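Local coordinates for 3' terminal uridylyl transferase (Trypanosoma brucei, PDB 5HZD), which adds uridines from UTP to the 3' ends of guide RNAs, ribosomal RNAs and some mRNAs in mitochondrial RNA editing, at residues M342-Y346 / G401-Y406; P458-L463 / N474-G480; F159-E165 / K176-S180. One frame throughout, in Å; residues are numbered along the deposited sequence. Where two conformers were deposited one is given.

Overall arrangement
From the N terminus, contact 3 comes first: residues 159-165 and 176-180 close a beta hairpin in the palm sheet that carries the predicted catalytic aspartates. Contact 1 follows, closing a loop of 54 residues as helix 385-409 returns to cross helix 336-349. Contact 2 then closes a short loop between segments 458-463 and 474-480, directly before helix 481-497. The three closures follow one another in series, and none encloses or crosses another. Contacts 1 and 2 are neighbours, with nearest atoms about 7 Å apart, whereas contact 3 lies across the centre of the chain from contact 1, their centres about 39 Å apart.

Contact 1. Residues M342-Y346 / G401-Y406; sequences MWIYY and GFFYFY
Tyr346 drives its ring into helix 385-409 as a knob in the hole formed by Gly401, Phe402, Phe405 and Tyr406. With CG anti to the backbone N (chi1 158°), the ring places one face over Phe402, whose CA lies 3.7 Å from the ring centroid in a CH-pi contact. The absence of a side chain at Gly401 leaves room for the hydroxyl: Tyr346 OH comes within 3.3 Å of Gly401 C and makes a weak hydrogen bond to Met398 O. Beside it, Tyr406 OH donates to Met342 O at 2.7 Å, a carbonyl that already accepts from Tyr346 N, so one buried oxygen is gripped twice. The bend at chi3 (63°) brings Met342 CE squarely over one face of the Tyr406 ring, while Phe405 CD2 covers the opposite face. The short helix segments cross at 90°, axes 10.4 Å apart, in the helical part of the catalytic module; 401-406 falls in the Cid1-type poly(A) polymerase region, and UTP-binding Lys318 and Tyr337 are nearby. Contact is less extensive along the flanks, where Trp343 and Tyr345 each bury less surface than Tyr346. Trp343 CE3 approaches Phe402 CD2 at 3.7 Å, and Trp343 NE1 donates to Ala310 O. Tyr345 CE2 meets the edge of the Phe405 ring, 4.0 Å from Phe405 CE2. Among the touching residues, Gly401 alone is partly exposed.

Contact 2. Residues P458-L463 / N474-G480; sequences PTRYEL and NLGRHIG. With SO4 (sulfate ion), chain C.
Arg460 and Arg477 mark the close approach of two irregular segments, their CA atoms 4.6 Å apart. Arg460 N donates to Arg477 O at 2.8 Å, while the CA-H of Arg477 points at Arg460 O in return. Two type I turns, Asn474 to Arg477 and Gly476 to Ile479, curl the second segment, and Gly476 CA lies directly against Leu463 O. A water extends the backbone link: it accepts from Leu463 N and lies within donating distance of Gly476 O and Ile479 O.

Asn474 carries the main side-chain link. Its first torsion, near 180°, swings the amide so that ND2 reaches between two carbonyls of the facing segment, Arg460 O at 2.8 Å and Leu463 O at 3.2 Å, both close to the amide plane. Gly476 N reaches OD1 from above the amide plane, in an Asx turn, and Ile465 N also donates to OD1, so bonds on both ends fix the rotation of the amide. Arg460 lays its aliphatic part along the carbonyls of Arg477 and Ile479, CB being 3.3 Å from Ile479 O, and its NH1 goes on to a salt bridge with Glu435. Leu463 CD1 packs against Ile479 CG2.

Arg477 turns its guanidinium to other partners: NH1 bonds to Asn474 O, while NE, at 2.9 Å from O3, and NH2 grip a sulfate ion that His478 NE2 also holds, at 3.0 Å from O4. The ion is probably from the crystallisation liquor, its position consistent with an anion site; the side chain of Arg171, by similarity an RNA-binding residue, lies about 7 Å from that of Arg477. The arrangement closes the base of the loop bearing the proposed nucleotide recognition motif, which ends at Asn474.

Contact 3. Residues F159-E165 / K176-S180; sequences FSFVNLE and KHHAS
Backbone bonds pair Glu165 with Lys176 in both directions, Glu165 N reaching Lys176 O at 2.7 Å and Lys176 N reaching Glu165 O at 2.9 Å. Leu164 and His177 form the neighbouring non-hydrogen-bonded pair of this antiparallel ladder, and His178 N to Asn163 O continues it beyond the strands.

Side-chain hydrogen bonds flank the ladder. Asn163 turns the edge of its amide to the second segment: ND2 gives one nearly straight bond to His178 O at 2.7 Å and another to Ser180 OG at 2.9 Å, both in the amide plane, while OD1 takes a water. On the face that carries Glu165 and Lys176, the Glu165 chain, stretched out from chi1 (178°) onward, brings OE2 within 2.8 Å of His178 NE2. The anti lone pair accepts, and carboxylate and ring lie nearly coplanar.

Among the aromatic groups, Phe159 directs its edge at the face of His177, an offset edge-to-face pair with planes at 84°. Leu164 CD2 touches the His177 ring edge.

Strand 164-167 is outermost in the palm sheet, with helix 143-156 packed on Phe159 and Leu164; strand 174-177 lies between it and strand 285-288, antiparallel to both, and Lys176 NZ forms a salt bridge with Asp286 of strand 285-288, a residue probably important for catalysis.

Contact 1. Residues M342-Y346 / G401-Y406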
loop_
_atom_site.group_PDB
_atom_site.type_symbol
_atom_site.label_atom_id
_atom_site.label_comp_id
_atom_site.label_asym_id
_atom_site.label_seq_id
_atom_site.Cartn_x
_atom_site.Cartn_y
_atom_site.Cartn_z
ATOM N N MET A 342 6.340 -11.847 5.887
ATOM C CA MET A 342 6.324 -13.297 5.986
ATOM C C MET A 342 6.791 -13.935 4.676
ATOM O O MET A 342 7.581 -14.866 4.688
ATOM C CB MET A 342 4.924 -13.834 6.305
ATOM C CG MET A 342 4.456 -13.502 7.707
ATOM S SD MET A 342 2.881 -14.304 8.057
ATOM C CE MET A 342 3.312 -16.038 7.965
ATOM N N TRP A 343 6.281 -13.461 3.548
ATOM C CA TRP A 343 6.633 -14.051 2.267
ATOM C C TRP A 343 8.099 -13.825 1.965
ATOM O O TRP A 343 8.819 -14.750 1.583
ATOM C CB TRP A 343 5.726 -13.382 1.220
ATOM C CG TRP A 343 6.038 -13.620 -0.237
ATOM C CD1 TRP A 343 6.285 -12.653 -1.172
ATOM C CD2 TRP A 343 5.986 -14.868 -0.964
ATOM N NE1 TRP A 343 6.440 -13.229 -2.425
ATOM C CE2 TRP A 343 6.247 -14.579 -2.317
ATOM C CE3 TRP A 343 5.776 -16.199 -0.589
ATOM C CZ2 TRP A 343 6.284 -15.558 -3.302
ATOM C CZ3 TRP A 343 5.806 -17.180 -1.587
ATOM C CH2 TRP A 343 6.085 -16.854 -2.919
ATOM N N ILE A 344 8.574 -12.605 2.153
ATOM C CA ILE A 344 9.977 -12.317 1.822
ATOM C C ILE A 344 10.939 -13.074 2.746
ATOM O O ILE A 344 11.970 -13.578 2.291
ATOM C CB ILE A 344 10.237 -10.842 1.929
ATOM C CG1 ILE A 344 9.494 -10.162 0.780
ATOM C CG2 ILE A 344 11.722 -10.557 1.801
ATOM C CD1 ILE A 344 9.381 -8.638 0.961
ATOM N N TYR A 345 10.603 -13.161 4.037
ATOM C CA TYR A 345 11.472 -13.894 4.970
ATOM C C TYR A 345 11.605 -15.340 4.524
ATOM O O TYR A 345 12.707 -15.899 4.520
ATOM C CB TYR A 345 10.916 -13.830 6.398
ATOM C CG TYR A 345 11.672 -14.666 7.391
ATOM C CD1 TYR A 345 12.868 -14.216 7.932
ATOM C CD2 TYR A 345 11.169 -15.913 7.783
ATOM C CE1 TYR A 345 13.583 -15.012 8.877
ATOM C CE2 TYR A 345 11.852 -16.689 8.715
ATOM C CZ TYR A 345 13.048 -16.234 9.241
ATOM O OH TYR A 345 13.744 -17.009 10.142
ATOM N N TYR A 346 10.486 -15.940 4.136
ATOM C CA TYR A 346 10.517 -17.294 3.565
ATOM C C TYR A 346 11.414 -17.358 2.320
ATOM O O TYR A 346 12.251 -18.272 2.184
ATOM C CB TYR A 346 9.090 -17.748 3.263
ATOM C CG TYR A 346 8.986 -18.845 2.230
ATOM C CD1 TYR A 346 9.335 -20.157 2.537
ATOM C CD2 TYR A 346 8.525 -18.557 0.962
ATOM C CE1 TYR A 346 9.198 -21.170 1.596
ATOM C CE2 TYR A 346 8.401 -19.545 0.003
ATOM C CZ TYR A 346 8.762 -20.843 0.321
ATOM O OH TYR A 346 8.611 -21.837 -0.632
ATOM N N GLY A 401 5.287 -24.137 -0.771
ATOM C CA GLY A 401 6.408 -24.139 0.139
ATOM C C GLY A 401 6.257 -23.113 1.255
ATOM O O GLY A 401 6.722 -23.356 2.370
ATOM N N PHE A 402 5.604 -21.984 0.963
ATOM C CA PHE A 402 5.364 -20.949 1.975
ATOM C C PHE A 402 4.445 -21.518 3.068
ATOM O O PHE A 402 4.706 -21.383 4.271
ATOM C CB PHE A 402 4.730 -19.713 1.309
ATOM C CG PHE A 402 4.125 -18.706 2.273
ATOM C CD1 PHE A 402 2.800 -18.807 2.677
ATOM C CD2 PHE A 402 4.876 -17.624 2.713
ATOM C CE1 PHE A 402 2.226 -17.891 3.539
ATOM C CE2 PHE A 402 4.317 -16.685 3.555
ATOM C CZ PHE A 402 2.987 -16.812 3.956
ATOM N N PHE A 403 3.364 -22.156 2.648
ATOM C CA PHE A 403 2.410 -22.706 3.619
ATOM C C PHE A 403 3.040 -23.871 4.366
ATOM O O PHE A 403 2.828 -24.023 5.568
ATOM C CB PHE A 403 1.105 -23.109 2.922
ATOM C CG PHE A 403 0.268 -21.930 2.540
ATOM C CD1 PHE A 403 -0.442 -21.241 3.515
ATOM C CD2 PHE A 403 0.211 -21.479 1.222
ATOM C CE1 PHE A 403 -1.222 -20.141 3.162
ATOM C CE2 PHE A 403 -0.554 -20.380 0.884
ATOM C CZ PHE A 403 -1.276 -19.712 1.846
ATOM N N TYR A 404 3.834 -24.697 3.679
ATOM C CA TYR A 404 4.553 -25.741 4.403
ATOM C C TYR A 404 5.559 -25.186 5.430
ATOM O O TYR A 404 5.615 -25.676 6.579
ATOM C CB TYR A 404 5.232 -26.714 3.425
ATOM C CG TYR A 404 5.849 -27.909 4.120
ATOM C CD1 TYR A 404 5.087 -29.025 4.419
ATOM C CD2 TYR A 404 7.190 -27.893 4.484
ATOM C CE1 TYR A 404 5.665 -30.116 5.072
ATOM C CE2 TYR A 404 7.765 -28.957 5.133
ATOM C CZ TYR A 404 7.001 -30.065 5.406
ATOM O OH TYR A 404 7.586 -31.131 6.057
ATOM N N PHE A 405 6.342 -24.182 5.024
ATOM C CA PHE A 405 7.344 -23.567 5.900
ATOM C C PHE A 405 6.695 -23.060 7.180
ATOM O O PHE A 405 7.180 -23.343 8.291
ATOM C CB PHE A 405 8.031 -22.426 5.139
ATOM C CG PHE A 405 9.098 -21.727 5.928
ATOM C CD1 PHE A 405 10.324 -22.329 6.158
ATOM C CD2 PHE A 405 8.875 -20.465 6.447
ATOM C CE1 PHE A 405 11.339 -21.688 6.911
ATOM C CE2 PHE A 405 9.887 -19.800 7.191
ATOM C CZ PHE A 405 11.113 -20.404 7.413
ATOM N N TYR A 406 5.578 -22.352 7.047
ATOM C CA TYR A 406 4.990 -21.771 8.247
ATOM C C TYR A 406 4.139 -22.739 9.030
ATOM O O TYR A 406 3.825 -22.488 10.197
ATOM C CB TYR A 406 4.263 -20.466 7.921
ATOM C CG TYR A 406 5.255 -19.356 7.642
ATOM C CD1 TYR A 406 6.135 -18.927 8.638
ATOM C CD2 TYR A 406 5.325 -18.751 6.377
ATOM C CE1 TYR A 406 7.060 -17.914 8.398
ATOM C CE2 TYR A 406 6.250 -17.713 6.130
ATOM C CZ TYR A 406 7.104 -17.315 7.146
ATOM O OH TYR A 406 8.018 -16.316 6.925
#

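Contact 2. Residues P458-L463 / N474-G480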
loop_
_atom_site.group_PDB
_atom_site.type_symbol
_atom_site.label_atom_id
_atom_site.label_comp_id
_atom_site.label_asym_id
_atom_site.label_seq_id
_atom_site.Cartn_x
_atom_site.Cartn_y
_atom_site.Cartn_z
ATOM N N PRO A 458 -2.082 -7.357 26.725
ATOM C CA PRO A 458 -0.631 -7.194 26.754
ATOM C C PRO A 458 -0.071 -7.077 25.334
ATOM O O PRO A 458 -0.745 -7.376 24.336
ATOM C CB PRO A 458 -0.145 -8.502 27.396
ATOM C CG PRO A 458 -1.388 -9.161 28.009
ATOM C CD PRO A 458 -2.500 -8.719 27.098
ATOM N N THR A 459 1.170 -6.625 25.236
ATOM C CA THR A 459 1.884 -6.781 23.982
ATOM C C THR A 459 2.196 -8.263 23.904
ATOM O O THR A 459 2.829 -8.809 24.798
ATOM C CB THR A 459 3.187 -5.987 24.046
ATOM O OG1 THR A 459 2.870 -4.588 24.131
ATOM C CG2 THR A 459 4.011 -6.251 22.814
ATOM N N ARG A 460 1.740 -8.920 22.837
ATOM C CA ARG A 460 1.852 -10.377 22.733
ATOM C C ARG A 460 3.065 -10.713 21.875
ATOM O O ARG A 460 3.420 -9.956 20.953
ATOM C CB ARG A 460 0.621 -10.965 22.045
ATOM C CG ARG A 460 -0.666 -10.806 22.849
ATOM C CD ARG A 460 -0.573 -11.564 24.146
ATOM N NE ARG A 460 -1.868 -11.651 24.820
ATOM C CZ ARG A 460 -2.075 -12.211 25.993
ATOM N NH1 ARG A 460 -1.072 -12.780 26.684
ATOM N NH2 ARG A 460 -3.294 -12.214 26.487
ATOM N N TYR A 461 3.709 -11.830 22.223
ATOM C CA TYR A 461 4.875 -12.322 21.491
ATOM C C TYR A 461 4.665 -13.786 21.141
ATOM O O TYR A 461 5.598 -14.593 21.166
ATOM C CB TYR A 461 6.148 -12.172 22.340
ATOM C CG TYR A 461 6.525 -10.735 22.658
ATOM C CD1 TYR A 461 6.647 -9.793 21.651
ATOM C CD2 TYR A 461 6.777 -10.334 23.967
ATOM C CE1 TYR A 461 7.000 -8.481 21.927
ATOM C CE2 TYR A 461 7.124 -9.014 24.259
ATOM C CZ TYR A 461 7.250 -8.102 23.229
ATOM O OH TYR A 461 7.594 -6.792 23.507
ATOM N N GLU A 462 3.420 -14.139 20.822
ATOM C CA GLU A 462 3.096 -15.483 20.384
ATOM C C GLU A 462 3.567 -15.712 18.966
ATOM O O GLU A 462 4.302 -16.680 18.684
ATOM C CB GLU A 462 1.582 -15.671 20.434
ATOM C CG GLU A 462 1.136 -17.101 20.346
ATOM C CD GLU A 462 1.496 -17.962 21.556
ATOM O OE1 GLU A 462 1.448 -17.505 22.736
ATOM O OE2 GLU A 462 1.825 -19.139 21.310
ATOM N N LEU A 463 3.111 -14.847 18.069
ATOM C CA LEU A 463 3.600 -14.853 16.697
ATOM C C LEU A 463 4.390 -13.581 16.503
ATOM O O LEU A 463 3.838 -12.476 16.673
ATOM C CB LEU A 463 2.427 -14.856 15.715
ATOM C CG LEU A 463 1.353 -15.925 15.891
ATOM C CD1 LEU A 463 0.411 -15.862 14.686
ATOM C CD2 LEU A 463 1.996 -17.300 15.997
ATOM N N ASN A 474 6.514 -5.447 17.419
ATOM C CA ASN A 474 6.040 -6.716 16.895
ATOM C C ASN A 474 4.792 -6.516 16.071
ATOM O O ASN A 474 3.766 -6.063 16.594
ATOM C CB ASN A 474 5.743 -7.710 18.044
ATOM C CG ASN A 474 5.295 -9.081 17.532
ATOM O OD1 ASN A 474 5.493 -9.398 16.362
ATOM N ND2 ASN A 474 4.666 -9.890 18.406
ATOM N N LEU A 475 4.849 -6.877 14.795
ATOM C CA LEU A 475 3.655 -6.764 13.956
ATOM C C LEU A 475 2.562 -7.736 14.409
ATOM O O LEU A 475 1.390 -7.563 14.073
ATOM C CB LEU A 475 3.985 -6.896 12.458
ATOM C CG LEU A 475 5.059 -5.898 11.999
ATOM C CD1 LEU A 475 5.343 -6.061 10.512
ATOM C CD2 LEU A 475 4.581 -4.468 12.264
ATOM N N GLY A 476 2.927 -8.742 15.202
ATOM C CA GLY A 476 1.926 -9.600 15.803
ATOM C C GLY A 476 1.543 -9.285 17.250
ATOM O O GLY A 476 1.034 -10.162 17.966
ATOM N N ARG A 477 1.794 -8.050 17.691
ATOM C CA ARG A 477 1.604 -7.669 19.079
ATOM C C ARG A 477 0.198 -7.791 19.636
ATOM O O ARG A 477 0.025 -7.808 20.857
ATOM C CB ARG A 477 2.117 -6.243 19.320
ATOM C CG ARG A 477 1.333 -5.183 18.554
ATOM C CD ARG A 477 2.052 -3.834 18.538
ATOM N NE ARG A 477 1.324 -2.873 17.683
ATOM C CZ ARG A 477 1.368 -2.862 16.353
ATOM N NH1 ARG A 477 2.090 -3.769 15.685
ATOM N NH2 ARG A 477 0.681 -1.944 15.677
ATOM N N HIS A 478 -0.813 -7.858 18.775
ATOM C CA HIS A 478 -2.172 -8.026 19.297
ATOM C C HIS A 478 -2.676 -9.455 19.189
ATOM O O HIS A 478 -3.839 -9.724 19.522
ATOM C CB HIS A 478 -3.181 -7.104 18.586
ATOM C CG HIS A 478 -2.791 -5.656 18.583
ATOM N ND1 HIS A 478 -2.684 -4.907 19.735
ATOM C CD2 HIS A 478 -2.491 -4.824 17.558
ATOM C CE1 HIS A 478 -2.322 -3.674 19.419
ATOM N NE2 HIS A 478 -2.202 -3.598 18.107
ATOM N N ILE A 479 -1.809 -10.373 18.751
ATOM C CA ILE A 479 -2.209 -11.755 18.550
ATOM C C ILE A 479 -1.890 -12.631 19.747
ATOM O O ILE A 479 -0.753 -13.096 19.906
ATOM C CB ILE A 479 -1.583 -12.329 17.255
ATOM C CG1 ILE A 479 -1.973 -11.436 16.075
ATOM C CG2 ILE A 479 -2.027 -13.788 17.065
ATOM C CD1 ILE A 479 -1.347 -11.855 14.742
ATOM N N GLY A 480 -2.884 -12.843 20.606
ATOM C CA GLY A 480 -2.739 -13.751 21.725
ATOM C C GLY A 480 -2.940 -15.202 21.308
ATOM O O GLY A 480 -3.092 -15.489 20.122
HETATM S S SO4 C . -0.877 -0.022 18.652
HETATM O O1 SO4 C . -0.046 1.041 18.096
HETATM O O2 SO4 C . -1.841 0.550 19.596
HETATM O O3 SO4 C . -0.024 -0.981 19.356
HETATM O O4 SO4 C . -1.587 -0.687 17.557
HETATM O O HOH W 1 1.687 -12.584 19.077
#

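Contact 3. Residues F159-E165 / K176-S180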
loop_
_atom_site.group_PDB
_atom_site.type_symbol
_atom_site.label_atom_id
_atom_site.label_comp_id
_atom_site.label_asym_id
_atom_site.label_seq_id
_atom_site.Cartn_x
_atom_site.Cartn_y
_atom_site.Cartn_z
ATOM N N PHE A 159 -12.546 20.122 -5.796
ATOM C CA PHE A 159 -12.912 18.895 -5.084
ATOM C C PHE A 159 -14.118 19.156 -4.194
ATOM O O PHE A 159 -14.169 20.173 -3.507
ATOM C CB PHE A 159 -11.736 18.345 -4.272
ATOM C CG PHE A 159 -10.666 17.704 -5.130
ATOM C CD1 PHE A 159 -9.752 18.488 -5.828
ATOM C CD2 PHE A 159 -10.599 16.315 -5.268
ATOM C CE1 PHE A 159 -8.773 17.897 -6.625
ATOM C CE2 PHE A 159 -9.634 15.721 -6.078
ATOM C CZ PHE A 159 -8.717 16.514 -6.766
ATOM N N SER A 160 -15.091 18.247 -4.224
ATOM C CA SER A 160 -16.280 18.355 -3.383
ATOM C C SER A 160 -16.126 17.779 -1.970
ATOM O O SER A 160 -15.401 16.803 -1.766
ATOM C CB SER A 160 -17.428 17.632 -4.078
ATOM O OG SER A 160 -18.551 17.631 -3.238
ATOM N N PHE A 161 -16.850 18.321 -0.993
ATOM C CA PHE A 161 -16.870 17.715 0.331
ATOM C C PHE A 161 -17.397 16.272 0.316
ATOM O O PHE A 161 -17.103 15.498 1.215
ATOM C CB PHE A 161 -17.693 18.566 1.320
ATOM C CG PHE A 161 -19.177 18.381 1.182
ATOM C CD1 PHE A 161 -19.851 18.897 0.090
ATOM C CD2 PHE A 161 -19.890 17.670 2.127
ATOM C CE1 PHE A 161 -21.213 18.723 -0.052
ATOM C CE2 PHE A 161 -21.250 17.494 1.993
ATOM C CZ PHE A 161 -21.914 18.019 0.898
ATOM N N VAL A 162 -18.179 15.910 -0.700
ATOM C CA VAL A 162 -18.651 14.529 -0.883
ATOM C C VAL A 162 -17.455 13.567 -1.013
ATOM O O VAL A 162 -17.483 12.426 -0.557
ATOM C CB VAL A 162 -19.547 14.457 -2.151
ATOM C CG1 VAL A 162 -19.817 13.036 -2.614
ATOM C CG2 VAL A 162 -20.873 15.208 -1.902
ATOM N N ASN A 163 -16.385 14.044 -1.631
ATOM C CA ASN A 163 -15.274 13.176 -1.976
ATOM C C ASN A 163 -14.086 13.294 -1.030
ATOM O O ASN A 163 -13.235 12.383 -0.950
ATOM C CB ASN A 163 -14.796 13.475 -3.412
ATOM C CG ASN A 163 -15.866 13.218 -4.430
ATOM O OD1 ASN A 163 -16.571 14.146 -4.872
ATOM N ND2 ASN A 163 -16.019 11.959 -4.821
ATOM N N LEU A 164 -13.976 14.421 -0.342
ATOM C CA LEU A 164 -12.827 14.660 0.526
ATOM C C LEU A 164 -13.105 14.361 1.976
ATOM O O LEU A 164 -14.073 14.885 2.554
ATOM C CB LEU A 164 -12.390 16.125 0.454
ATOM C CG LEU A 164 -11.622 16.578 -0.767
ATOM C CD1 LEU A 164 -11.297 18.071 -0.625
ATOM C CD2 LEU A 164 -10.358 15.786 -0.916
ATOM N N GLU A 165 -12.250 13.559 2.588
ATOM C CA GLU A 165 -12.384 13.288 4.022
ATOM C C GLU A 165 -11.102 13.710 4.735
ATOM O O GLU A 165 -10.143 12.956 4.766
ATOM C CB GLU A 165 -12.653 11.788 4.281
ATOM C CG GLU A 165 -12.751 11.418 5.771
ATOM C CD GLU A 165 -12.908 9.920 6.065
ATOM O OE1 GLU A 165 -12.923 9.564 7.283
ATOM O OE2 GLU A 165 -13.022 9.115 5.113
ATOM N N LYS A 176 -8.122 11.744 3.076
ATOM C CA LYS A 176 -8.544 10.642 2.212
ATOM C C LYS A 176 -9.418 11.199 1.125
ATOM O O LYS A 176 -10.345 11.980 1.388
ATOM C CB LYS A 176 -9.366 9.619 3.017
ATOM C CG LYS A 176 -8.484 8.703 3.909
ATOM C CD LYS A 176 -9.336 7.619 4.583
ATOM C CE LYS A 176 -9.694 6.533 3.602
ATOM N NZ LYS A 176 -8.485 5.651 3.404
ATOM N N HIS A 177 -9.145 10.823 -0.119
ATOM C CA HIS A 177 -10.027 11.183 -1.209
ATOM C C HIS A 177 -10.739 9.952 -1.738
ATOM O O HIS A 177 -10.103 8.942 -2.073
ATOM C CB HIS A 177 -9.229 11.864 -2.342
ATOM C CG HIS A 177 -10.066 12.137 -3.551
ATOM N ND1 HIS A 177 -10.001 11.362 -4.693
ATOM C CD2 HIS A 177 -11.056 13.042 -3.764
ATOM C CE1 HIS A 177 -10.872 11.824 -5.575
ATOM N NE2 HIS A 177 -11.538 12.827 -5.027
ATOM N N HIS A 178 -12.066 10.011 -1.751
ATOM C CA HIS A 178 -12.896 8.902 -2.215
ATOM C C HIS A 178 -13.488 9.273 -3.573
ATOM O O HIS A 178 -14.369 10.121 -3.663
ATOM C CB HIS A 178 -14.057 8.673 -1.239
ATOM C CG HIS A 178 -13.650 8.493 0.185
ATOM N ND1 HIS A 178 -13.335 7.259 0.715
ATOM C CD2 HIS A 178 -13.540 9.384 1.202
ATOM C CE1 HIS A 178 -13.027 7.399 1.996
ATOM N NE2 HIS A 178 -13.155 8.676 2.318
ATOM N N ALA A 179 -13.030 8.619 -4.637
ATOM C CA ALA A 179 -13.510 8.957 -5.974
ATOM C C ALA A 179 -14.903 8.460 -6.230
ATOM O O ALA A 179 -15.242 7.332 -5.876
ATOM C CB ALA A 179 -12.583 8.380 -7.039
ATOM N N SER A 180 -15.706 9.300 -6.863
ATOM C CA SER A 180 -17.026 8.888 -7.322
ATOM C C SER A 180 -16.885 7.951 -8.519
ATOM O O SER A 180 -15.877 7.976 -9.231
ATOM C CB SER A 180 -17.852 10.107 -7.721
ATOM O OG SER A 180 -18.043 10.966 -6.613
HETATM O O HOH W 2 -18.926 14.026 -6.146
#